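Malonyl-CoA decarboxylase (Rhodopseudomonas palustris, PDB 4KSA) probably catalyses the decarboxylation of malonyl-CoA, a lyase reaction that releases carbon dioxide and leaves acetyl-CoA. Local coordinates at residues 42-47 with 83-88; 195-200 with 206-211. All blocks are in the same frame, centred on the assembly; numbering follows the deposited sequence.

Contact 1 comes first along the chain and is complete before contact 2 opens; their centres lie 46 Å apart and their nearest atoms about 32 Å, so neither touches the other. Contact 1 (42-47 with 83-88) belongs to the helical N-terminal part and joins helix 36-48 to the loop between helices 71-83 and 89-101. Contact 2 (195-200 with 206-211) lies in the C-terminal, sheet-containing part of the chain and folds a loop back on helix 202-209. They share no helix or strand. The two contacts therefore lie in different parts of a two-domain protein, one a helix against a loop in a helical region, the other a loop against a helix beside the mixed sheet.

Contact 1: 42-47 with 83-88; sequences LSETLL and EQFGPD
Phe85, in the loop after helix 71-83, reaches helix 36-48 through one side of its ring, and three side chains of 42-47 meet it there. Its CG lies anti to the carbonyl carbon (chi1 -61°), which carries CD1, CE1 and CZ toward the helix. CZ comes to 3.5 Å from Ser43 CB, an oblique approach made by the methylene carbon of the serine, whose OG is bonded to the backbone oxygen of Leu39. At CE1 the ring meets two groups. The methyl CD1 of Leu47 sits at the ring edge, near its plane, 3.6 Å from CE1 and 3.7 Å from CD1 of Phe85. Glu44 OE1 approaches obliquely, 3.4 Å from Phe85 CE1, with the carboxylate and ring planes 24° apart; no hydrogen bond crosses between the segments. The Glu44 chain bends at chi2 (-63°), which brings the carboxylate back alongside the Phe85 ring, where OE1 also forms a salt bridge with Arg118 of the same chain. Farther along, Asp88 OD2 accepts from Ala90 N, an N-cap for helix 89-101. Arg118, at the start of helix 118-126, also touches Leu47 and Phe85, so the aromatic ring lies where helices 36-48 and 118-126 meet the 83-88 loop.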
loop_
_atom_site.group_PDB
_atom_site.type_symbol
_atom_site.label_atom_id
_atom_site.label_comp_id
_atom_site.label_asym_id
_atom_site.label_seq_id
_atom_site.Cartn_x
_atom_site.Cartn_y
_atom_site.Cartn_z
ATOM N N LEU A 42 -20.390 -6.760 -36.903
ATOM C CA LEU A 42 -20.349 -6.631 -35.448
ATOM C C LEU A 42 -20.106 -5.180 -35.031
ATOM O O LEU A 42 -20.791 -4.651 -34.167
ATOM C CB LEU A 42 -19.245 -7.522 -34.904
ATOM C CG LEU A 42 -19.321 -7.869 -33.430
ATOM C CD1 LEU A 42 -20.733 -8.294 -33.059
ATOM C CD2 LEU A 42 -18.324 -8.989 -33.154
ATOM N N SER A 43 -19.122 -4.546 -35.652
ATOM C CA SER A 43 -18.821 -3.155 -35.353
ATOM C C SER A 43 -20.110 -2.330 -35.469
ATOM O O SER A 43 -20.327 -1.384 -34.712
ATOM C CB SER A 43 -17.769 -2.615 -36.337
ATOM O OG SER A 43 -16.613 -3.434 -36.342
ATOM N N GLU A 44 -20.956 -2.701 -36.424
ATOM C CA GLU A 44 -22.217 -2.011 -36.663
ATOM C C GLU A 44 -23.225 -2.220 -35.529
ATOM O O GLU A 44 -23.950 -1.291 -35.161
ATOM C CB GLU A 44 -22.817 -2.476 -37.992
ATOM C CG GLU A 44 -22.118 -1.920 -39.207
ATOM C CD GLU A 44 -22.217 -0.414 -39.275
ATOM O OE1 GLU A 44 -21.547 0.190 -40.141
ATOM O OE2 GLU A 44 -22.971 0.166 -38.455
ATOM N N THR A 45 -23.277 -3.438 -34.994
ATOM C CA THR A 45 -24.171 -3.738 -33.891
ATOM C C THR A 45 -23.669 -2.907 -32.704
ATOM O O THR A 45 -24.408 -2.101 -32.143
ATOM C CB THR A 45 -24.134 -5.244 -33.498
ATOM O OG1 THR A 45 -24.448 -6.058 -34.633
ATOM C CG2 THR A 45 -25.134 -5.534 -32.376
ATOM N N LEU A 46 -22.404 -3.104 -32.341
ATOM C CA LEU A 46 -21.781 -2.383 -31.236
ATOM C C LEU A 46 -22.032 -0.882 -31.315
ATOM O O LEU A 46 -22.446 -0.256 -30.342
ATOM C CB LEU A 46 -20.275 -2.637 -31.227
ATOM C CG LEU A 46 -19.489 -1.951 -30.113
ATOM C CD1 LEU A 46 -19.965 -2.464 -28.748
ATOM C CD2 LEU A 46 -18.004 -2.220 -30.299
ATOM N N LEU A 47 -21.783 -0.299 -32.479
ATOM C CA LEU A 47 -21.993 1.130 -32.654
ATOM C C LEU A 47 -23.417 1.599 -32.355
ATOM O O LEU A 47 -23.614 2.701 -31.852
ATOM C CB LEU A 47 -21.626 1.540 -34.075
ATOM C CG LEU A 47 -20.175 1.902 -34.352
ATOM C CD1 LEU A 47 -19.989 2.198 -35.835
ATOM C CD2 LEU A 47 -19.797 3.111 -33.510
ATOM N N GLU A 83 -12.828 3.037 -45.072
ATOM C CA GLU A 83 -13.890 3.408 -46.000
ATOM C C GLU A 83 -15.309 3.391 -45.440
ATOM O O GLU A 83 -16.095 4.298 -45.718
ATOM C CB GLU A 83 -13.838 2.548 -47.267
ATOM C CG GLU A 83 -14.295 1.116 -47.103
ATOM C CD GLU A 83 -14.432 0.401 -48.444
ATOM O OE1 GLU A 83 -13.517 0.543 -49.296
ATOM O OE2 GLU A 83 -15.448 -0.309 -48.644
ATOM N N GLN A 84 -15.650 2.391 -44.643
ATOM C CA GLN A 84 -17.000 2.344 -44.112
ATOM C C GLN A 84 -17.264 3.141 -42.833
ATOM O O GLN A 84 -18.325 3.748 -42.682
ATOM C CB GLN A 84 -17.413 0.887 -43.927
ATOM C CG GLN A 84 -17.499 0.175 -45.267
ATOM C CD GLN A 84 -17.720 -1.304 -45.140
ATOM O OE1 GLN A 84 -18.675 -1.748 -44.483
ATOM N NE2 GLN A 84 -16.841 -2.092 -45.772
ATOM N N PHE A 85 -16.294 3.178 -41.928
ATOM C CA PHE A 85 -16.489 3.872 -40.673
ATOM C C PHE A 85 -15.939 5.281 -40.554
ATOM O O PHE A 85 -15.503 5.705 -39.483
ATOM C CB PHE A 85 -15.961 3.003 -39.559
ATOM C CG PHE A 85 -16.667 1.699 -39.452
ATOM C CD1 PHE A 85 -17.858 1.598 -38.748
ATOM C CD2 PHE A 85 -16.143 0.567 -40.056
ATOM C CE1 PHE A 85 -18.521 0.391 -38.637
ATOM C CE2 PHE A 85 -16.798 -0.657 -39.958
ATOM C CZ PHE A 85 -17.994 -0.745 -39.242
ATOM N N GLY A 86 -15.973 6.015 -41.654
ATOM C CA GLY A 86 -15.513 7.391 -41.618
ATOM C C GLY A 86 -16.720 8.251 -41.281
ATOM O O GLY A 86 -17.757 7.722 -40.854
ATOM N N PRO A 87 -16.634 9.574 -41.453
ATOM C CA PRO A 87 -17.793 10.419 -41.136
ATOM C C PRO A 87 -18.896 10.222 -42.156
ATOM O O PRO A 87 -18.612 9.890 -43.302
ATOM C CB PRO A 87 -17.223 11.826 -41.223
ATOM C CG PRO A 87 -16.202 11.693 -42.311
ATOM C CD PRO A 87 -15.506 10.388 -41.938
ATOM N N ASP A 88 -20.151 10.403 -41.759
ATOM C CA ASP A 88 -21.227 10.290 -42.744
ATOM C C ASP A 88 -21.127 11.507 -43.679
ATOM O O ASP A 88 -21.459 12.635 -43.293
ATOM C CB ASP A 88 -22.603 10.287 -42.092
ATOM C CG ASP A 88 -23.713 10.527 -43.104
ATOM O OD1 ASP A 88 -24.899 10.447 -42.724
ATOM O OD2 ASP A 88 -23.406 10.798 -44.287
#

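Contact 2: 195-200 with 206-211; sequences QVHTIH and RARLAP
His197 and Arg208 make the main contact, the imidazole lying against one face of the guanidinium. His197 CD2 stands 3.5 Å above the guanidinium plane, over its centre, and is 3.5 Å from Arg208 CZ. The two planes are 50° apart, so this is a tilted approach of a ring atom to a flat cation, not a parallel stack. The aliphatic part of the arginine takes part too: His197 CG is 3.7 Å from Arg208 CG. Arg208 has its CG opposite the backbone N across the CA-CB bond (chi1 169°) and then bends at chi2 (-86°), which lays the rest of the chain across the histidine at about a right angle. Ile199 completes the first shell, its CD1 methyl 4.0 Å from both CB and CG of Arg208.

The next shell holds the polar ends. Arg208 NH1 forms a salt bridge with Glu233, while a long, weak ion pair links its NE to Glu194. His197 NE2 is hydrogen-bonded to the hydroxyl of Tyr266, which probably helps hold the turn of the imidazole beside the cation. With an alanine at Arg208, Glu233 would probably be left without this positive partner, and the imidazole would lose the guanidinium and CG it lies against, while Ile199 CD1 would keep only the CB contact.

The contact joins the 195-200 loop, which follows helix 184-193, to helix 202-209 and rests on the sheet: Arg208 touches Cys216 on strand 214-220 and Tyr266 on strand 262-270, and its salt-bridge partner Glu233 lies on strand 230-237.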
loop_
_atom_site.group_PDB
_atom_site.type_symbol
_atom_site.label_atom_id
_atom_site.label_comp_id
_atom_site.label_asym_id
_atom_site.label_seq_id
_atom_site.Cartn_x
_atom_site.Cartn_y
_atom_site.Cartn_z
ATOM N N GLN A 195 17.164 -4.257 -24.799
ATOM C CA GLN A 195 17.860 -3.748 -25.988
ATOM C C GLN A 195 19.337 -4.137 -26.062
ATOM O O GLN A 195 19.708 -5.083 -26.757
ATOM C CB GLN A 195 17.735 -2.223 -26.048
ATOM C CG GLN A 195 16.300 -1.736 -26.132
ATOM C CD GLN A 195 15.520 -2.417 -27.248
ATOM O OE1 GLN A 195 15.901 -2.351 -28.419
ATOM N NE2 GLN A 195 14.424 -3.074 -26.887
ATOM N N VAL A 196 20.179 -3.394 -25.354
ATOM C CA VAL A 196 21.609 -3.680 -25.332
ATOM C C VAL A 196 21.892 -5.128 -24.923
ATOM O O VAL A 196 21.969 -6.017 -25.773
ATOM C CB VAL A 196 22.353 -2.736 -24.359
ATOM C CG1 VAL A 196 22.785 -1.463 -25.079
ATOM C CG2 VAL A 196 21.445 -2.394 -23.190
ATOM N N HIS A 197 22.036 -5.355 -23.619
ATOM C CA HIS A 197 22.332 -6.681 -23.068
ATOM C C HIS A 197 21.595 -7.842 -23.736
ATOM O O HIS A 197 20.511 -7.667 -24.296
ATOM C CB HIS A 197 22.035 -6.694 -21.567
ATOM C CG HIS A 197 22.764 -5.635 -20.803
ATOM N ND1 HIS A 197 24.138 -5.599 -20.708
ATOM C CD2 HIS A 197 22.310 -4.562 -20.113
ATOM C CE1 HIS A 197 24.500 -4.550 -19.992
ATOM N NE2 HIS A 197 23.410 -3.904 -19.620
ATOM N N THR A 198 22.203 -9.025 -23.669
ATOM C CA THR A 198 21.628 -10.243 -24.244
ATOM C C THR A 198 21.006 -11.058 -23.117
ATOM O O THR A 198 21.657 -11.330 -22.108
ATOM C CB THR A 198 22.708 -11.117 -24.940
ATOM O OG1 THR A 198 23.358 -10.361 -25.973
ATOM C CG2 THR A 198 22.074 -12.364 -25.551
ATOM N N ILE A 199 19.749 -11.454 -23.283
ATOM C CA ILE A 199 19.088 -12.224 -22.239
ATOM C C ILE A 199 18.273 -13.405 -22.770
ATOM O O ILE A 199 17.481 -13.263 -23.709
ATOM C CB ILE A 199 18.195 -11.294 -21.361
ATOM C CG1 ILE A 199 19.072 -10.221 -20.698
ATOM C CG2 ILE A 199 17.476 -12.106 -20.293
ATOM C CD1 ILE A 199 18.311 -9.179 -19.909
ATOM N N HIS A 200 18.503 -14.570 -22.157
ATOM C CA HIS A 200 17.835 -15.829 -22.502
ATOM C C HIS A 200 16.814 -16.232 -21.437
ATOM O O HIS A 200 15.620 -15.980 -21.596
ATOM C CB HIS A 200 18.870 -16.948 -22.671
ATOM C CG HIS A 200 19.454 -17.027 -24.049
ATOM N ND1 HIS A 200 20.014 -15.940 -24.687
ATOM C CD2 HIS A 200 19.555 -18.064 -24.914
ATOM C CE1 HIS A 200 20.432 -16.304 -25.887
ATOM N NE2 HIS A 200 20.165 -17.587 -26.049
ATOM N N ARG A 206 18.575 -11.958 -14.185
ATOM C CA ARG A 206 19.027 -11.785 -12.804
ATOM C C ARG A 206 20.476 -11.316 -12.806
ATOM O O ARG A 206 20.859 -10.440 -12.023
ATOM C CB ARG A 206 18.910 -13.087 -12.000
ATOM C CG ARG A 206 19.693 -13.029 -10.687
ATOM C CD ARG A 206 19.152 -13.950 -9.594
ATOM N NE ARG A 206 19.301 -15.380 -9.870
ATOM C CZ ARG A 206 20.463 -16.001 -10.052
ATOM N NH1 ARG A 206 20.486 -17.309 -10.289
ATOM N NH2 ARG A 206 21.602 -15.315 -10.007
ATOM N N ALA A 207 21.271 -11.909 -13.694
ATOM C CA ALA A 207 22.673 -11.549 -13.822
ATOM C C ALA A 207 22.766 -10.104 -14.307
ATOM O O ALA A 207 23.398 -9.262 -13.668
ATOM C CB ALA A 207 23.363 -12.482 -14.806
ATOM N N ARG A 208 22.117 -9.820 -15.434
ATOM C CA ARG A 208 22.128 -8.484 -16.009
ATOM C C ARG A 208 21.656 -7.392 -15.050
ATOM O O ARG A 208 22.021 -6.234 -15.219
ATOM C CB ARG A 208 21.289 -8.470 -17.295
ATOM C CG ARG A 208 20.985 -7.080 -17.875
ATOM C CD ARG A 208 19.739 -6.479 -17.236
ATOM N NE ARG A 208 19.463 -5.108 -17.662
ATOM C CZ ARG A 208 20.221 -4.058 -17.364
ATOM N NH1 ARG A 208 19.881 -2.850 -17.794
ATOM N NH2 ARG A 208 21.323 -4.216 -16.645
ATOM N N LEU A 209 20.860 -7.748 -14.044
ATOM C CA LEU A 209 20.374 -6.747 -13.092
ATOM C C LEU A 209 21.121 -6.740 -11.771
ATOM O O LEU A 209 20.975 -5.811 -10.987
ATOM C CB LEU A 209 18.892 -6.956 -12.787
ATOM C CG LEU A 209 17.826 -6.738 -13.857
ATOM C CD1 LEU A 209 16.465 -7.013 -13.234
ATOM C CD2 LEU A 209 17.899 -5.325 -14.405
ATOM N N ALA A 210 21.909 -7.778 -11.524
ATOM C CA ALA A 210 22.675 -7.902 -10.284
ATOM C C ALA A 210 23.722 -6.808 -10.011
ATOM O O ALA A 210 23.699 -6.168 -8.957
ATOM C CB ALA A 210 23.343 -9.262 -10.240
ATOM N N PRO A 211 24.647 -6.573 -10.958
ATOM C CA PRO A 211 25.689 -5.552 -10.781
ATOM C C PRO A 211 25.209 -4.297 -10.089
ATOM O O PRO A 211 24.217 -3.697 -10.485
ATOM C CB PRO A 211 26.163 -5.281 -12.205
ATOM C CG PRO A 211 24.964 -5.661 -13.044
ATOM C CD PRO A 211 24.529 -6.935 -12.380
#